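Local coordinates for protein mannitol dehydrogenase (PDB 1LJ8) that binds NAD and, as a mannitol 2-dehydrogenase of the long-chain type, probably interconverts mannitol and fructose, at residues A[136-141]-A[196-201]; A[223-228]-A[268-273]; A[289-294]-A[345-350]. All blocks are in the same frame, centred on the assembly; numbering follows the deposited sequence.

Interactions 1 and 2 belong to the Rossmann part of the chain, interaction 3 to the C-terminal domain, and the three follow one another in series along the sequence. Interaction 1 lies nearest the cofactor: the side chain of Tyr136 is about 7 Å from the bound NAD at the nearest atoms, against about 13 Å for Met294 in interaction 3. Interaction 2 sits away from the binding residues, but touches both others. Asn226 OD1 probably accepts a hydrogen bond from Ala197 N at 2.9 Å, tying it to interaction 1, and Met228 packs on Tyr291 and Glu292 of interaction 3. The centres of interactions 1 and 3 are 21 Å apart, with no direct touch.

Interaction 1: residues A[136-141]-A[196-201]; sequences YCIDDS and GAVTRK
Tyr136 reaches toward segment 196-201 of helix 195-210 with its CG anti to the carbonyl carbon (chi1 -61°), and its side chain crosses that of Val198 at about a right angle. The touching branch of the valine is CG1, anti to its own backbone N, which comes within 3.8 Å of Tyr136 CB at the root of the ring. One residue further on, Thr199 crosses the same ring obliquely and brings its hydroxyl to the CD2-CE2 side of the ring, with OG1 3.1 Å from Tyr136 CE2. That oxygen sits beside its backbone N and bonds to the carbonyl of Asn195, a turn earlier in the helix, so its meeting with the tyrosine is packing of a polar atom against the ring.

Two residues after Tyr136, Ile138 slides past Val198 in the opposite direction, its CG1 4.1 Å from Val198 CG1. The same methyl of Val198 thus serves both Tyr136 and Ile138. Ile138 CD1 is crossed at about a right angle by the extended chain of Lys201, whose CD lies 4.1 Å away, while the ammonium goes on to the carbonyl O of Gly143. That carbonyl belongs to the loop of the small two-stranded antiparallel hairpin, 138-139 with 144-145, so the lysine ties the hairpin to helix 195-210.

The far end of Tyr136 is polar: its OH is hydrogen-bonded to Ser188 and to Asp190, an NAD-binding residue. Apolar contacts therefore hold the near end of the ring on the helix while two bonds grip its hydroxyl, an arrangement consistent with Tyr136 acting as a second-shell residue that steadies the Asp190 carboxylate, and perhaps influences its charge, beside the cofactor.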
ATOM      1  N   TYR A 136       9.260   1.260  -5.934  1.00 14.53           N
ATOM      2  CA  TYR A 136       9.820   0.438  -7.008  1.00 14.62           C
ATOM      3  C   TYR A 136      10.667   1.168  -8.049  1.00 15.84           C
ATOM      4  O   TYR A 136      11.290   0.535  -8.915  1.00 14.87           O
ATOM      5  CB  TYR A 136       8.693  -0.345  -7.692  1.00 14.14           C
ATOM      6  CG  TYR A 136       7.979  -1.293  -6.727  1.00 12.84           C
ATOM      7  CD1 TYR A 136       7.072  -0.813  -5.771  1.00 13.85           C
ATOM      8  CD2 TYR A 136       8.293  -2.651  -6.729  1.00 13.11           C
ATOM      9  CE1 TYR A 136       6.494  -1.682  -4.838  1.00 13.96           C
ATOM     10  CE2 TYR A 136       7.731  -3.559  -5.784  1.00 12.38           C
ATOM     11  CZ  TYR A 136       6.832  -3.054  -4.847  1.00 12.50           C
ATOM     12  OH  TYR A 136       6.290  -3.923  -3.926  1.00 11.75           O
ATOM     13  N   CYS A 137      10.645   2.488  -7.969  1.00 16.14           N
ATOM     14  CA  CYS A 137      11.467   3.320  -8.818  1.00 18.44           C
ATOM     15  C   CYS A 137      11.300   3.140 -10.315  1.00 18.84           C
ATOM     16  O   CYS A 137      12.309   3.140 -11.042  1.00 19.80           O
ATOM     17  CB  CYS A 137      12.945   3.101  -8.450  1.00 18.48           C
ATOM     18  SG  CYS A 137      13.262   3.408  -6.667  1.00 23.32           S
ATOM     19  N   ILE A 138      10.070   2.924 -10.783  1.00 18.67           N
ATOM     20  CA  ILE A 138       9.851   2.849 -12.238  1.00 20.12           C
ATOM     21  C   ILE A 138       9.057   4.112 -12.562  1.00 20.86           C
ATOM     22  O   ILE A 138       8.065   4.416 -11.878  1.00 20.33           O
ATOM     23  CB  ILE A 138       8.978   1.637 -12.680  1.00 20.84           C
ATOM     24  CG1 ILE A 138       9.735   0.329 -12.448  1.00 23.57           C
ATOM     25  CG2 ILE A 138       8.554   1.817 -14.196  1.00 20.53           C
ATOM     26  CD1 ILE A 138      10.871   0.129 -13.369  1.00 22.71           C
ATOM     27  N   ASP A 139       9.489   4.857 -13.578  1.00 18.61           N
ATOM     28  CA  ASP A 139       8.789   6.084 -14.015  1.00 20.18           C
ATOM     29  C   ASP A 139       7.631   5.595 -14.913  1.00 20.49           C
ATOM     30  O   ASP A 139       7.875   5.060 -16.002  1.00 21.23           O
ATOM     31  CB  ASP A 139       9.769   6.952 -14.818  1.00 20.88           C
ATOM     32  CG  ASP A 139       9.161   8.266 -15.332  1.00 23.02           C
ATOM     33  OD1 ASP A 139       7.921   8.398 -15.465  1.00 19.97           O
ATOM     34  OD2 ASP A 139       9.970   9.180 -15.628  1.00 22.51           O
ATOM     35  N   ASP A 140       6.381   5.741 -14.458  1.00 20.42           N
ATOM     36  CA  ASP A 140       5.231   5.275 -15.248  1.00 22.19           C
ATOM     37  C   ASP A 140       5.008   5.966 -16.589  1.00 23.28           C
ATOM     38  O   ASP A 140       4.389   5.386 -17.473  1.00 25.41           O
ATOM     39  CB  ASP A 140       3.959   5.354 -14.403  1.00 22.01           C
ATOM     40  CG  ASP A 140       4.046   4.478 -13.192  1.00 23.77           C
ATOM     41  OD1 ASP A 140       4.274   3.272 -13.399  1.00 26.32           O
ATOM     42  OD2 ASP A 140       3.927   4.978 -12.052  1.00 23.96           O
ATOM     43  N   SER A 141       5.502   7.179 -16.777  1.00 24.35           N
ATOM     44  CA  SER A 141       5.262   7.805 -18.074  1.00 27.18           C
ATOM     45  C   SER A 141       5.986   7.085 -19.200  1.00 28.77           C
ATOM     46  O   SER A 141       5.440   6.955 -20.296  1.00 28.21           O
ATOM     47  CB  SER A 141       5.677   9.274 -18.102  1.00 28.12           C
ATOM     48  OG  SER A 141       7.027   9.457 -17.716  1.00 34.11           O
ATOM     49  N   GLY A 196       3.625  -7.747  -9.397  1.00 13.32           N
ATOM     50  CA  GLY A 196       4.713  -8.680  -9.651  1.00 12.58           C
ATOM     51  C   GLY A 196       5.515  -8.249 -10.892  1.00 13.08           C
ATOM     52  O   GLY A 196       6.741  -8.279 -10.869  1.00 12.24           O
ATOM     53  N   ALA A 197       4.841  -7.897 -11.981  1.00 14.09           N
ATOM     54  CA  ALA A 197       5.566  -7.494 -13.195  1.00 14.28           C
ATOM     55  C   ALA A 197       6.446  -6.265 -12.941  1.00 15.89           C
ATOM     56  O   ALA A 197       7.561  -6.170 -13.505  1.00 13.84           O
ATOM     57  CB  ALA A 197       4.589  -7.192 -14.346  1.00 16.60           C
ATOM     58  N   VAL A 198       5.953  -5.326 -12.125  1.00 12.54           N
ATOM     59  CA  VAL A 198       6.725  -4.111 -11.812  1.00 12.65           C
ATOM     60  C   VAL A 198       7.968  -4.504 -10.985  1.00 13.47           C
ATOM     61  O   VAL A 198       9.091  -4.013 -11.269  1.00 12.81           O
ATOM     62  CB  VAL A 198       5.864  -3.066 -11.040  1.00 13.53           C
ATOM     63  CG1 VAL A 198       6.745  -1.849 -10.576  1.00 13.86           C
ATOM     64  CG2 VAL A 198       4.778  -2.483 -11.989  1.00 14.06           C
ATOM     65  N   THR A 199       7.775  -5.380  -9.997  1.00 12.75           N
ATOM     66  CA  THR A 199       8.911  -5.837  -9.150  1.00 12.79           C
ATOM     67  C   THR A 199       9.964  -6.498 -10.045  1.00 14.01           C
ATOM     68  O   THR A 199      11.166  -6.229  -9.929  1.00 13.51           O
ATOM     69  CB  THR A 199       8.454  -6.860  -8.104  1.00 14.54           C
ATOM     70  OG1 THR A 199       7.433  -6.257  -7.287  1.00 13.80           O
ATOM     71  CG2 THR A 199       9.658  -7.298  -7.188  1.00 14.22           C
ATOM     72  N   ARG A 200       9.501  -7.365 -10.941  1.00 15.07           N
ATOM     73  CA  ARG A 200      10.401  -8.018 -11.891  1.00 15.66           C
ATOM     74  C   ARG A 200      11.140  -7.004 -12.759  1.00 14.10           C
ATOM     75  O   ARG A 200      12.374  -7.075 -12.875  1.00 12.92           O
ATOM     76  CB  ARG A 200       9.615  -8.964 -12.805  1.00 17.09           C
ATOM     77  CG  ARG A 200      10.496  -9.703 -13.829  1.00 19.77           C
ATOM     78  CD  ARG A 200       9.612 -10.717 -14.551  1.00 23.77           C
ATOM     79  NE  ARG A 200      10.277 -11.377 -15.664  1.00 26.99           N
ATOM     80  CZ  ARG A 200      10.411 -10.842 -16.877  1.00 29.81           C
ATOM     81  NH1 ARG A 200       9.923  -9.630 -17.156  1.00 30.14           N
ATOM     82  NH2 ARG A 200      11.060 -11.522 -17.813  1.00 31.95           N
ATOM     83  N   LYS A 201      10.413  -6.046 -13.351  1.00 13.67           N
ATOM     84  CA  LYS A 201      11.048  -5.062 -14.225  1.00 16.24           C
ATOM     85  C   LYS A 201      12.105  -4.234 -13.512  1.00 16.97           C
ATOM     86  O   LYS A 201      13.207  -3.989 -14.049  1.00 15.07           O
ATOM     87  CB  LYS A 201      10.004  -4.115 -14.823  1.00 20.13           C
ATOM     88  CG  LYS A 201      10.568  -3.224 -15.916  1.00 25.59           C
ATOM     89  CD  LYS A 201       9.455  -2.266 -16.354  1.00 30.66           C
ATOM     90  CE  LYS A 201       9.773  -1.593 -17.683  1.00 34.75           C
ATOM     91  NZ  LYS A 201       8.765  -0.526 -17.919  1.00 36.56           N
TER

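Interaction 2: residues A[223-228]-A[268-273]; sequences SFPNAM and DKFVNG
Lys269 opens the contact with its carbonyl rather than its charge: Ser223 OG donates to Lys269 O at 2.8 Å, from well above the carbonyl plane and at a C=O...OG angle of 115°. The serine hydroxyl gets there from the crowded position between its backbone N and carbonyl carbon (chi1 52°). Lys269 CB rests 4.1 Å from Pro225 CB, and the extended chain then carries NZ to a salt bridge with Glu267; a water that donates to Phe224 O also meets NZ, weakly. Phe270 starts off pointing away, yet its ring swings back across the proline at about a right angle, Phe270 CZ lying 4.0 Å from Pro225 CG.

The pairing prolongs the antiparallel match of strands 227-230 and 263-266 beyond their regular ends, and Thr185 of the outermost Rossmann strand 185-188 lies against both Pro225 and Phe270.

Val271 N gives a weak bond to Ser223 OG, 3.3 Å and bent to 126°, and is also bonded to the hydroxyl of Thr185, itself hydrogen-bonded to Ser223 OG. Val271 CG1 comes 3.6 Å from Ser223 N, a buried amide that has no polar partner in the model.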
ATOM      1  N   SER A 223      10.939 -15.891  -9.334  1.00 16.13           N
ATOM      2  CA  SER A 223       9.559 -15.645  -9.798  1.00 14.54           C
ATOM      3  C   SER A 223       9.020 -14.380  -9.057  1.00 14.86           C
ATOM      4  O   SER A 223       9.478 -14.026  -7.957  1.00 13.30           O
ATOM      5  CB  SER A 223       8.656 -16.847  -9.506  1.00 12.37           C
ATOM      6  OG  SER A 223       8.770 -17.217  -8.152  1.00 13.81           O
ATOM      7  N   PHE A 224       8.034 -13.733  -9.678  1.00 13.64           N
ATOM      8  CA  PHE A 224       7.490 -12.454  -9.223  1.00 13.10           C
ATOM      9  C   PHE A 224       5.980 -12.498  -9.422  1.00 11.92           C
ATOM     10  O   PHE A 224       5.454 -11.872 -10.330  1.00 13.53           O
ATOM     11  CB  PHE A 224       8.078 -11.333 -10.092  1.00 13.30           C
ATOM     12  CG  PHE A 224       9.593 -11.277 -10.063  1.00 14.27           C
ATOM     13  CD1 PHE A 224      10.356 -11.981 -11.003  1.00 15.26           C
ATOM     14  CD2 PHE A 224      10.247 -10.477  -9.118  1.00 13.90           C
ATOM     15  CE1 PHE A 224      11.772 -11.889 -11.022  1.00 15.68           C
ATOM     16  CE2 PHE A 224      11.690 -10.358  -9.112  1.00 14.49           C
ATOM     17  CZ  PHE A 224      12.441 -11.079 -10.084  1.00 14.50           C
ATOM     18  N   PRO A 225       5.284 -13.250  -8.560  1.00 11.30           N
ATOM     19  CA  PRO A 225       3.825 -13.352  -8.702  1.00 12.85           C
ATOM     20  C   PRO A 225       3.075 -12.034  -8.570  1.00 12.35           C
ATOM     21  O   PRO A 225       3.423 -11.183  -7.746  1.00 12.03           O
ATOM     22  CB  PRO A 225       3.430 -14.372  -7.606  1.00 10.94           C
ATOM     23  CG  PRO A 225       4.502 -14.123  -6.519  1.00 12.06           C
ATOM     24  CD  PRO A 225       5.783 -13.975  -7.385  1.00 11.65           C
ATOM     25  N   ASN A 226       2.075 -11.820  -9.428  1.00 11.05           N
ATOM     26  CA  ASN A 226       1.256 -10.646  -9.237  1.00 11.29           C
ATOM     27  C   ASN A 226       0.202 -11.051  -8.226  1.00 10.76           C
ATOM     28  O   ASN A 226      -0.076 -12.234  -8.062  1.00 11.57           O
ATOM     29  CB  ASN A 226       0.524 -10.234 -10.519  1.00 12.83           C
ATOM     30  CG  ASN A 226       1.489  -9.769 -11.589  1.00 14.40           C
ATOM     31  OD1 ASN A 226       2.079  -8.673 -11.493  1.00 12.79           O
ATOM     32  ND2 ASN A 226       1.669 -10.593 -12.619  1.00 18.30           N
ATOM     33  N   ALA A 227      -0.375 -10.053  -7.561  1.00 11.38           N
ATOM     34  CA  ALA A 227      -1.438 -10.325  -6.593  1.00 12.42           C
ATOM     35  C   ALA A 227      -2.389  -9.167  -6.465  1.00 13.51           C
ATOM     36  O   ALA A 227      -2.051  -8.030  -6.758  1.00 15.10           O
ATOM     37  CB  ALA A 227      -0.828 -10.605  -5.162  1.00 12.35           C
HETATM   38  N   MSE A 228      -3.595  -9.491  -6.005  1.00 14.39           N
HETATM   39  CA  MSE A 228      -4.530  -8.476  -5.625  1.00 13.56           C
HETATM   40  C   MSE A 228      -4.587  -8.631  -4.096  1.00 13.66           C
HETATM   41  O   MSE A 228      -4.945  -9.713  -3.605  1.00 14.33           O
HETATM   42  CB  MSE A 228      -5.912  -8.766  -6.153  1.00 18.46           C
HETATM   43  CG  MSE A 228      -6.671  -7.507  -5.989  1.00 21.24           C
HETATM   44 SE   MSE A 228      -7.859  -7.743  -4.604  1.00 43.77          SE
HETATM   45  CE  MSE A 228      -8.951  -7.990  -6.018  1.00  1.66           C
ATOM     46  N   ASP A 268       0.055 -18.419  -8.631  1.00 12.34           N
ATOM     47  CA  ASP A 268       0.875 -19.451  -8.000  1.00 15.22           C
ATOM     48  C   ASP A 268       2.210 -19.638  -8.699  1.00 15.11           C
ATOM     49  O   ASP A 268       2.443 -20.655  -9.384  1.00 14.98           O
ATOM     50  CB  ASP A 268       0.095 -20.768  -7.977  1.00 14.66           C
ATOM     51  CG  ASP A 268       0.575 -21.729  -6.896  1.00 16.31           C
ATOM     52  OD1 ASP A 268       1.610 -21.482  -6.235  1.00 16.04           O
ATOM     53  OD2 ASP A 268      -0.090 -22.770  -6.722  1.00 17.18           O
ATOM     54  N   LYS A 269       3.099 -18.668  -8.489  1.00 14.82           N
ATOM     55  CA  LYS A 269       4.416 -18.645  -9.131  1.00 15.27           C
ATOM     56  C   LYS A 269       5.484 -18.505  -8.062  1.00 15.94           C
ATOM     57  O   LYS A 269       5.971 -17.393  -7.812  1.00 15.96           O
ATOM     58  CB  LYS A 269       4.485 -17.443 -10.079  1.00 15.93           C
ATOM     59  CG  LYS A 269       3.520 -17.479 -11.244  1.00 16.37           C
ATOM     60  CD  LYS A 269       3.590 -16.183 -12.084  1.00 19.12           C
ATOM     61  CE  LYS A 269       2.537 -16.197 -13.176  1.00 22.13           C
ATOM     62  NZ  LYS A 269       2.555 -14.865 -13.898  1.00 25.11           N
ATOM     63  N   PHE A 270       5.847 -19.625  -7.433  1.00 15.66           N
ATOM     64  CA  PHE A 270       6.830 -19.622  -6.337  1.00 14.22           C
ATOM     65  C   PHE A 270       7.901 -20.633  -6.701  1.00 18.21           C
ATOM     66  O   PHE A 270       7.608 -21.820  -6.855  1.00 19.87           O
ATOM     67  CB  PHE A 270       6.136 -20.008  -5.023  1.00 14.39           C
ATOM     68  CG  PHE A 270       5.195 -18.962  -4.518  1.00 13.72           C
ATOM     69  CD1 PHE A 270       3.945 -18.768  -5.128  1.00 13.87           C
ATOM     70  CD2 PHE A 270       5.595 -18.075  -3.520  1.00 14.06           C
ATOM     71  CE1 PHE A 270       3.123 -17.696  -4.764  1.00 13.57           C
ATOM     72  CE2 PHE A 270       4.802 -17.020  -3.150  1.00 13.40           C
ATOM     73  CZ  PHE A 270       3.547 -16.802  -3.771  1.00 11.82           C
ATOM     74  N   VAL A 271       9.141 -20.161  -6.821  1.00 17.04           N
ATOM     75  CA  VAL A 271      10.217 -21.031  -7.236  1.00 17.96           C
ATOM     76  C   VAL A 271      10.723 -21.960  -6.147  1.00 19.09           C
ATOM     77  O   VAL A 271      11.255 -23.032  -6.457  1.00 19.35           O
ATOM     78  CB  VAL A 271      11.437 -20.211  -7.744  1.00 18.92           C
ATOM     79  CG1 VAL A 271      11.112 -19.525  -9.069  1.00 21.03           C
ATOM     80  CG2 VAL A 271      11.816 -19.138  -6.715  1.00 16.95           C
ATOM     81  N   ASN A 272      10.543 -21.568  -4.894  1.00 16.96           N
ATOM     82  CA  ASN A 272      11.099 -22.320  -3.768  1.00 17.29           C
ATOM     83  C   ASN A 272      10.043 -22.617  -2.683  1.00 17.46           C
ATOM     84  O   ASN A 272      10.337 -22.569  -1.480  1.00 18.02           O
ATOM     85  CB  ASN A 272      12.287 -21.480  -3.192  1.00 17.91           C
ATOM     86  CG  ASN A 272      13.290 -22.297  -2.377  1.00 19.96           C
ATOM     87  OD1 ASN A 272      13.096 -23.477  -2.126  1.00 18.73           O
ATOM     88  ND2 ASN A 272      14.388 -21.639  -1.942  1.00 19.59           N
ATOM     89  N   GLY A 273       8.814 -22.899  -3.118  1.00 14.95           N
ATOM     90  CA  GLY A 273       7.751 -23.247  -2.185  1.00 15.98           C
ATOM     91  C   GLY A 273       6.991 -22.091  -1.553  1.00 15.06           C
ATOM     92  O   GLY A 273       7.344 -20.924  -1.734  1.00 15.45           O
TER
HETATM   93  O   HOH W   1       4.732 -12.543 -13.064  1.00 39.71           O

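Interaction 3: residues A[289-294]-A[345-350]; sequences TPYEEM and PVPGID
The ring of Tyr291 meets the loop 345-350 at its hydroxyl edge, where the carbonyl O of Pro347 lies in the ring plane; Val346 and Ile349 approach the CE2 side of the ring obliquely, from opposite sides of its plane. Tyr291 OH donates to Pro347 O at 2.6 Å, approaching in the carbonyl plane on a lone pair, with a C=O...OH angle of 127°. Closer in, Tyr291 CE2 packs 3.8 Å from Val346 CB and 4.0 Å from Ile349 CG1. These three partners belong to one type II beta turn, Val346 to Ile349, with Gly348 at its third position. A phenylalanine here would lose the hydroxyl and with it the bond to Pro347 O, and would probably loosen the turn's hold on the helix.

Along the helix, Val346 CG1 lies 3.4 Å from Pro290 O, a carbonyl already bonded to the backbone N of Met294, and Pro290 CB abuts Pro345 O. The selenomethionine at Met294 bends at its last torsion (chi3 76°) and sets SE 3.9 Å from Ile349 CG2, the two side chains crossing obliquely.

This is the first part of helix 289-313: the loop covers one flank and leads at Asp350, the N-cap, into helix 351-362, whose Leu351 and Tyr354 touch Met294, while Met228 of strand 227-230 packs on Tyr291, Glu292 and Met294.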
ATOM      1  N   THR A 289      -4.147 -10.105 -12.936  1.00 15.89           N
ATOM      2  CA  THR A 289      -4.128  -8.695 -13.302  1.00 17.19           C
ATOM      3  C   THR A 289      -5.467  -7.993 -13.497  1.00 17.41           C
ATOM      4  O   THR A 289      -5.614  -6.868 -13.062  1.00 17.95           O
ATOM      5  CB  THR A 289      -3.124  -8.391 -14.477  1.00 19.00           C
ATOM      6  OG1 THR A 289      -3.498  -9.088 -15.664  1.00 20.92           O
ATOM      7  CG2 THR A 289      -1.701  -8.871 -14.085  1.00 21.08           C
ATOM      8  N   PRO A 290      -6.477  -8.634 -14.115  1.00 16.25           N
ATOM      9  CA  PRO A 290      -7.690  -7.818 -14.204  1.00 17.07           C
ATOM     10  C   PRO A 290      -8.341  -7.498 -12.844  1.00 16.33           C
ATOM     11  O   PRO A 290      -8.987  -6.463 -12.689  1.00 14.10           O
ATOM     12  CB  PRO A 290      -8.613  -8.632 -15.130  1.00 19.55           C
ATOM     13  CG  PRO A 290      -8.110 -10.009 -15.046  1.00 20.13           C
ATOM     14  CD  PRO A 290      -6.602  -9.883 -14.888  1.00 17.48           C
ATOM     15  N   TYR A 291      -8.156  -8.387 -11.866  1.00 14.90           N
ATOM     16  CA  TYR A 291      -8.693  -8.191 -10.522  1.00 15.89           C
ATOM     17  C   TYR A 291      -7.912  -7.077  -9.807  1.00 14.73           C
ATOM     18  O   TYR A 291      -8.499  -6.223  -9.174  1.00 12.40           O
ATOM     19  CB  TYR A 291      -8.579  -9.473  -9.711  1.00 19.32           C
ATOM     20  CG  TYR A 291      -9.329 -10.618 -10.348  1.00 22.76           C
ATOM     21  CD1 TYR A 291      -8.656 -11.743 -10.829  1.00 22.30           C
ATOM     22  CD2 TYR A 291     -10.720 -10.553 -10.497  1.00 24.11           C
ATOM     23  CE1 TYR A 291      -9.370 -12.793 -11.448  1.00 24.59           C
ATOM     24  CE2 TYR A 291     -11.428 -11.568 -11.110  1.00 26.02           C
ATOM     25  CZ  TYR A 291     -10.752 -12.690 -11.584  1.00 26.53           C
ATOM     26  OH  TYR A 291     -11.482 -13.684 -12.226  1.00 25.49           O
ATOM     27  N   GLU A 292      -6.580  -7.088  -9.924  1.00 15.02           N
ATOM     28  CA  GLU A 292      -5.789  -6.023  -9.275  1.00 15.38           C
ATOM     29  C   GLU A 292      -6.060  -4.694 -10.005  1.00 12.83           C
ATOM     30  O   GLU A 292      -6.142  -3.638  -9.373  1.00 13.86           O
ATOM     31  CB  GLU A 292      -4.284  -6.362  -9.285  1.00 15.45           C
ATOM     32  CG  GLU A 292      -3.392  -5.305  -8.536  1.00 18.94           C
ATOM     33  CD  GLU A 292      -3.731  -5.082  -7.027  1.00 21.89           C
ATOM     34  OE1 GLU A 292      -2.966  -4.339  -6.343  1.00 23.26           O
ATOM     35  OE2 GLU A 292      -4.727  -5.630  -6.497  1.00 20.91           O
ATOM     36  N   GLU A 293      -6.207  -4.723 -11.333  1.00 14.55           N
ATOM     37  CA  GLU A 293      -6.503  -3.470 -12.071  1.00 13.15           C
ATOM     38  C   GLU A 293      -7.822  -2.890 -11.570  1.00 14.02           C
ATOM     39  O   GLU A 293      -7.958  -1.662 -11.383  1.00 13.85           O
ATOM     40  CB  GLU A 293      -6.610  -3.737 -13.593  1.00 14.87           C
ATOM     41  CG  GLU A 293      -5.256  -3.937 -14.246  1.00 13.62           C
ATOM     42  CD  GLU A 293      -5.335  -4.590 -15.628  1.00 17.78           C
ATOM     43  OE1 GLU A 293      -6.461  -4.705 -16.169  1.00 17.20           O
ATOM     44  OE2 GLU A 293      -4.255  -4.984 -16.150  1.00 19.01           O
HETATM   45  N   MSE A 294      -8.793  -3.779 -11.396  1.00 13.34           N
HETATM   46  CA  MSE A 294     -10.118  -3.426 -10.898  1.00 12.97           C
HETATM   47  C   MSE A 294     -10.093  -2.785  -9.506  1.00 12.73           C
HETATM   48  O   MSE A 294     -10.718  -1.735  -9.242  1.00 13.00           O
HETATM   49  CB  MSE A 294     -10.999  -4.679 -10.802  1.00 17.64           C
HETATM   50  CG  MSE A 294     -12.341  -4.411 -10.174  1.00 19.61           C
HETATM   51 SE   MSE A 294     -13.203  -6.130  -9.612  1.00 28.40          SE
HETATM   52  CE  MSE A 294     -12.174  -6.496  -8.008  1.00 27.96           C
ATOM     53  N   PRO A 345     -12.224  -7.544 -18.394  1.00 22.99           N
ATOM     54  CA  PRO A 345     -13.184  -8.478 -17.815  1.00 21.44           C
ATOM     55  C   PRO A 345     -12.641  -9.096 -16.526  1.00 20.53           C
ATOM     56  O   PRO A 345     -11.437  -9.364 -16.413  1.00 19.90           O
ATOM     57  CB  PRO A 345     -13.338  -9.547 -18.919  1.00 23.44           C
ATOM     58  CG  PRO A 345     -13.096  -8.761 -20.197  1.00 23.58           C
ATOM     59  CD  PRO A 345     -11.911  -7.872 -19.806  1.00 22.72           C
ATOM     60  N   VAL A 346     -13.536  -9.306 -15.571  1.00 19.91           N
ATOM     61  CA  VAL A 346     -13.171  -9.921 -14.294  1.00 21.49           C
ATOM     62  C   VAL A 346     -14.070 -11.122 -14.015  1.00 23.39           C
ATOM     63  O   VAL A 346     -15.094 -11.010 -13.355  1.00 22.76           O
ATOM     64  CB  VAL A 346     -13.243  -8.925 -13.129  1.00 21.80           C
ATOM     65  CG1 VAL A 346     -11.968  -8.003 -13.172  1.00 20.50           C
ATOM     66  CG2 VAL A 346     -14.521  -8.048 -13.235  1.00 23.59           C
ATOM     67  N   PRO A 347     -13.687 -12.301 -14.537  1.00 26.42           N
ATOM     68  CA  PRO A 347     -14.513 -13.509 -14.311  1.00 27.87           C
ATOM     69  C   PRO A 347     -14.910 -13.753 -12.851  1.00 29.37           C
ATOM     70  O   PRO A 347     -14.071 -13.690 -11.951  1.00 30.05           O
ATOM     71  CB  PRO A 347     -13.630 -14.636 -14.864  1.00 27.76           C
ATOM     72  CG  PRO A 347     -12.922 -13.964 -16.026  1.00 27.35           C
ATOM     73  CD  PRO A 347     -12.529 -12.604 -15.411  1.00 25.64           C
ATOM     74  N   GLY A 348     -16.201 -14.014 -12.621  1.00 30.84           N
ATOM     75  CA  GLY A 348     -16.685 -14.296 -11.276  1.00 31.58           C
ATOM     76  C   GLY A 348     -17.011 -13.082 -10.423  1.00 32.33           C
ATOM     77  O   GLY A 348     -17.332 -13.190  -9.233  1.00 33.55           O
ATOM     78  N   ILE A 349     -16.901 -11.903 -11.011  1.00 30.51           N
ATOM     79  CA  ILE A 349     -17.192 -10.715 -10.254  1.00 28.59           C
ATOM     80  C   ILE A 349     -18.238  -9.910 -10.972  1.00 25.61           C
ATOM     81  O   ILE A 349     -18.155  -9.696 -12.183  1.00 26.06           O
ATOM     82  CB  ILE A 349     -15.950  -9.776 -10.121  1.00 29.55           C
ATOM     83  CG1 ILE A 349     -14.876 -10.455  -9.311  1.00 30.22           C
ATOM     84  CG2 ILE A 349     -16.377  -8.437  -9.474  1.00 29.80           C
ATOM     85  CD1 ILE A 349     -15.252 -10.642  -7.856  1.00 32.00           C
ATOM     86  N   ASP A 350     -19.231  -9.462 -10.227  1.00 24.24           N
ATOM     87  CA  ASP A 350     -20.230  -8.589 -10.818  1.00 22.84           C
ATOM     88  C   ASP A 350     -19.746  -7.176 -10.426  1.00 21.39           C
ATOM     89  O   ASP A 350     -19.734  -6.841  -9.248  1.00 20.34           O
ATOM     90  CB  ASP A 350     -21.626  -8.825 -10.220  1.00 22.64           C
ATOM     91  CG  ASP A 350     -22.637  -7.868 -10.814  1.00 25.10           C
ATOM     92  OD1 ASP A 350     -22.963  -6.822 -10.197  1.00 23.44           O
ATOM     93  OD2 ASP A 350     -23.053  -8.134 -11.961  1.00 28.85           O
TER